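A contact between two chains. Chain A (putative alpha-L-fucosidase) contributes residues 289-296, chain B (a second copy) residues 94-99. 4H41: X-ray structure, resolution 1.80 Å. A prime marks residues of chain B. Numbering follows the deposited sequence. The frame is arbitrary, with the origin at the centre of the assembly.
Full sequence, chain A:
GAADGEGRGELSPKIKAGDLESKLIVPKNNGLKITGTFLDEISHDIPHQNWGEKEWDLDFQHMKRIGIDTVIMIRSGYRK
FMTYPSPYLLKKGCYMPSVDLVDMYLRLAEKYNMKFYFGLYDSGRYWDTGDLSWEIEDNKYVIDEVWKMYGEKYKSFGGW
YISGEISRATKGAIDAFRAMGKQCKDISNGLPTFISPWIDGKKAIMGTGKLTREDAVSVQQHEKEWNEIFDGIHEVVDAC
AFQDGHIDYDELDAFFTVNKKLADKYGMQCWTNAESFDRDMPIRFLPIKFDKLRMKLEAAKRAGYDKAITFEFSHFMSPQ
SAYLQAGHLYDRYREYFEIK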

# COMPACT_ATOMS: atom_id res chain seq x y z
N LYS A 289 -12.39 2.25 -8.12
CA LYS A 289 -13.81 2.00 -7.88
C LYS A 289 -14.50 1.77 -9.25
O LYS A 289 -14.41 2.62 -10.14
CB LYS A 289 -14.44 3.17 -7.14
CG LYS A 289 -15.96 3.07 -7.01
CD LYS A 289 -16.58 4.22 -6.24
CE LYS A 289 -16.27 4.24 -4.78
NZ LYS A 289 -17.09 5.29 -4.10
N PHE A 290 -15.18 0.64 -9.40
CA PHE A 290 -15.85 0.29 -10.64
C PHE A 290 -16.70 1.44 -11.21
O PHE A 290 -16.57 1.75 -12.39
CB PHE A 290 -16.75 -0.94 -10.46
CG PHE A 290 -17.59 -1.15 -11.70
CD1 PHE A 290 -16.99 -1.42 -12.92
CD2 PHE A 290 -18.96 -0.97 -11.67
CE1 PHE A 290 -17.77 -1.55 -14.09
CE2 PHE A 290 -19.72 -1.05 -12.84
CZ PHE A 290 -19.13 -1.38 -14.02
N ASP A 291 -17.51 2.09 -10.39
CA ASP A 291 -18.37 3.18 -10.92
C ASP A 291 -17.57 4.32 -11.56
O ASP A 291 -18.03 4.89 -12.54
CB ASP A 291 -19.33 3.76 -9.89
CG ASP A 291 -20.65 3.03 -9.80
OD1 ASP A 291 -20.95 2.20 -10.71
OD2 ASP A 291 -21.44 3.35 -8.88
N LYS A 292 -16.36 4.62 -11.06
CA LYS A 292 -15.51 5.62 -11.68
C LYS A 292 -15.06 5.14 -13.07
O LYS A 292 -15.13 5.90 -14.05
CB LYS A 292 -14.32 5.94 -10.82
CG LYS A 292 -14.65 6.63 -9.49
CD LYS A 292 -13.42 6.77 -8.60
CE LYS A 292 -13.69 7.48 -7.31
NZ LYS A 292 -12.45 7.51 -6.45
N LEU A 293 -14.64 3.87 -13.18
CA LEU A 293 -14.26 3.35 -14.49
C LEU A 293 -15.44 3.37 -15.45
O LEU A 293 -15.29 3.73 -16.63
CB LEU A 293 -13.73 1.92 -14.37
CG LEU A 293 -13.24 1.28 -15.65
CD1 LEU A 293 -12.10 2.04 -16.27
CD2 LEU A 293 -12.79 -0.11 -15.38
N ARG A 294 -16.61 2.91 -14.96
CA ARG A 294 -17.86 2.89 -15.74
C ARG A 294 -18.15 4.29 -16.29
O ARG A 294 -18.46 4.44 -17.47
CB ARG A 294 -19.03 2.39 -14.87
CG ARG A 294 -20.34 2.38 -15.58
CD ARG A 294 -21.53 2.04 -14.72
NE ARG A 294 -21.68 2.87 -13.54
CZ ARG A 294 -22.22 4.08 -13.46
NH1 ARG A 294 -22.64 4.70 -14.55
NH2 ARG A 294 -22.33 4.69 -12.30
N MSE A 295 -18.07 5.31 -15.44
CA MSE A 295 -18.34 6.68 -15.93
C MSE A 295 -17.40 7.11 -17.05
O MSE A 295 -17.83 7.75 -18.05
CB MSE A 295 -18.27 7.68 -14.76
CG MSE A 295 -19.48 7.60 -13.92
SE MSE A 295 -19.41 8.94 -12.52
CE MSE A 295 -17.81 8.62 -11.61
N LYS A 296 -16.13 6.71 -16.95
CA LYS A 296 -15.14 7.08 -17.94
C LYS A 296 -15.40 6.36 -19.25
O LYS A 296 -15.29 6.98 -20.30
CB LYS A 296 -13.72 6.82 -17.41
CG LYS A 296 -13.40 7.73 -16.22
CD LYS A 296 -11.97 7.67 -15.71
CE LYS A 296 -11.46 6.29 -15.41
NZ LYS A 296 -10.04 6.32 -14.98
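Chain B (94-99) CYMPSV

This is a small, mainly polar contact in which an extended, irregular segment of chain B lies along one side of the first turns of a chain A helix, held by a helix-borne Asp-Arg pair and finished by a selenium-aromatic contact. The two stretches bury 264 Å² between them, both sides summed.

Chain A supplies a regular helix that begins at Phe290, with Lys289 at the N-cap position. Its side chains divide by helical periodicity: Asp291, Arg294 and Met295 point toward chain B, as does Phe290 with a smaller share, while Lys289, Lys292, Leu293 and Lys296 stay out of reach. Chain B has neither helix nor strand. From Cys94′ to Pro97′ its backbone is extended, with psi between 124° and 164°; at Ser98′ it bends, with phi/psi of -84°/-16°, before extending again at Val99′. The chain runs against the direction of the helix: Ser98′ sits near the helix start, its CA 6.6 Å from the CA of Asp291, and Tyr95′ lies one turn further on, its CA 8.9 Å from the CA of Met295.

The tightest point is Asp291 against Ser98′. One carboxylate reads both the side chain and the backbone of a single residue: OG of Ser98′ donates to OD1 of Asp291 at 2.6 Å, and N of Ser98′ donates to OD2 of Asp291 at 3.0 Å, nearly straight at 165°. The serine chi1 of 60° (p) places its hydroxyl for this two-pronged grip. Pro97′ points away overall, yet its CA comes within 3.6 Å of OD2 of Asp291 and its CB within 3.9 Å of the same oxygen, so the proline packs beside the carboxylate; with no backbone N-H of its own, it leaves the amide contact to Ser98′. Phe290 adds a looser neighbour, its CE2 4.4 Å from OG of Ser98′, which lies at the ring edge.

Arg294 stands one turn along and serves both chains. Within the helix its NE forms a salt bridge with OD1 of Asp291 at 3.0 Å, so the oxygen that receives the serine hydroxyl is also tied to the guanidinium. Across the contact, NH2 of Arg294 donates to the carbonyl O of Met96′ at 3.1 Å, with that oxygen near the guanidinium plane. Water 1 donates to the same O of Met96′ at 2.6 Å and accepts a weak hydrogen bond from NH1 of Arg294 at 3.3 Å, giving the arginine a second, water-mediated route to this carbonyl. The side chain of Met96′ takes no part; its end leads away.

Beyond the polar cluster the contact turns apolar. SE of Met295, a selenomethionine, lies 3.7 Å from CG of Tyr95′ and 4.1 Å from the ring centroid, in an oblique approach 29° off the ring normal.

The rule to read here is economical: an i, i+3 Asp-Arg pair on a helix engages two backbone groups of an irregular partner, its amide at Ser98′ and its carbonyl at Met96′, while one serine hydroxyl and one aromatic ring supply the side-chain contacts that complete the match.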

# COMPACT_ATOMS: atom_id res chain seq x y z
N CYS B 94 -25.05 15.66 -9.19
CA CYS B 94 -24.25 14.56 -8.64
C CYS B 94 -24.44 13.29 -9.50
O CYS B 94 -25.34 13.22 -10.33
CB CYS B 94 -24.59 14.33 -7.18
SG CYS B 94 -24.26 15.79 -6.14
N TYR B 95 -23.54 12.33 -9.35
CA TYR B 95 -23.48 11.16 -10.22
C TYR B 95 -24.39 10.03 -9.82
O TYR B 95 -24.34 9.57 -8.68
CB TYR B 95 -22.04 10.62 -10.24
CG TYR B 95 -20.96 11.65 -10.50
CD1 TYR B 95 -21.14 12.67 -11.43
CD2 TYR B 95 -19.76 11.61 -9.80
CE1 TYR B 95 -20.15 13.63 -11.65
CE2 TYR B 95 -18.77 12.57 -10.01
CZ TYR B 95 -18.99 13.59 -10.92
OH TYR B 95 -18.01 14.53 -11.17
N MSE B 96 -25.18 9.52 -10.76
CA MSE B 96 -26.02 8.35 -10.49
C MSE B 96 -25.10 7.15 -10.19
O MSE B 96 -24.25 6.83 -11.04
CB MSE B 96 -26.91 8.06 -11.72
CG MSE B 96 -27.82 6.86 -11.56
SE MSE B 96 -29.28 7.23 -10.37
CE MSE B 96 -30.51 5.80 -10.96
N PRO B 97 -25.25 6.48 -9.04
CA PRO B 97 -24.43 5.27 -8.79
C PRO B 97 -25.04 4.07 -9.50
O PRO B 97 -26.22 4.09 -9.84
CB PRO B 97 -24.55 5.11 -7.26
CG PRO B 97 -25.90 5.63 -6.96
CD PRO B 97 -26.20 6.71 -7.95
N SER B 98 -24.28 2.98 -9.66
CA SER B 98 -24.84 1.83 -10.35
C SER B 98 -25.65 0.95 -9.44
O SER B 98 -26.41 0.13 -9.93
CB SER B 98 -23.75 1.00 -11.02
OG SER B 98 -22.83 0.50 -10.08
N VAL B 99 -25.51 1.09 -8.11
CA VAL B 99 -26.25 0.27 -7.15
C VAL B 99 -26.82 1.16 -6.07
O VAL B 99 -26.13 2.04 -5.56
CB VAL B 99 -25.32 -0.82 -6.52
CG1 VAL B 99 -26.04 -1.62 -5.44
CG2 VAL B 99 -24.74 -1.76 -7.59
O HOH W 1 -23.56 7.69 -13.44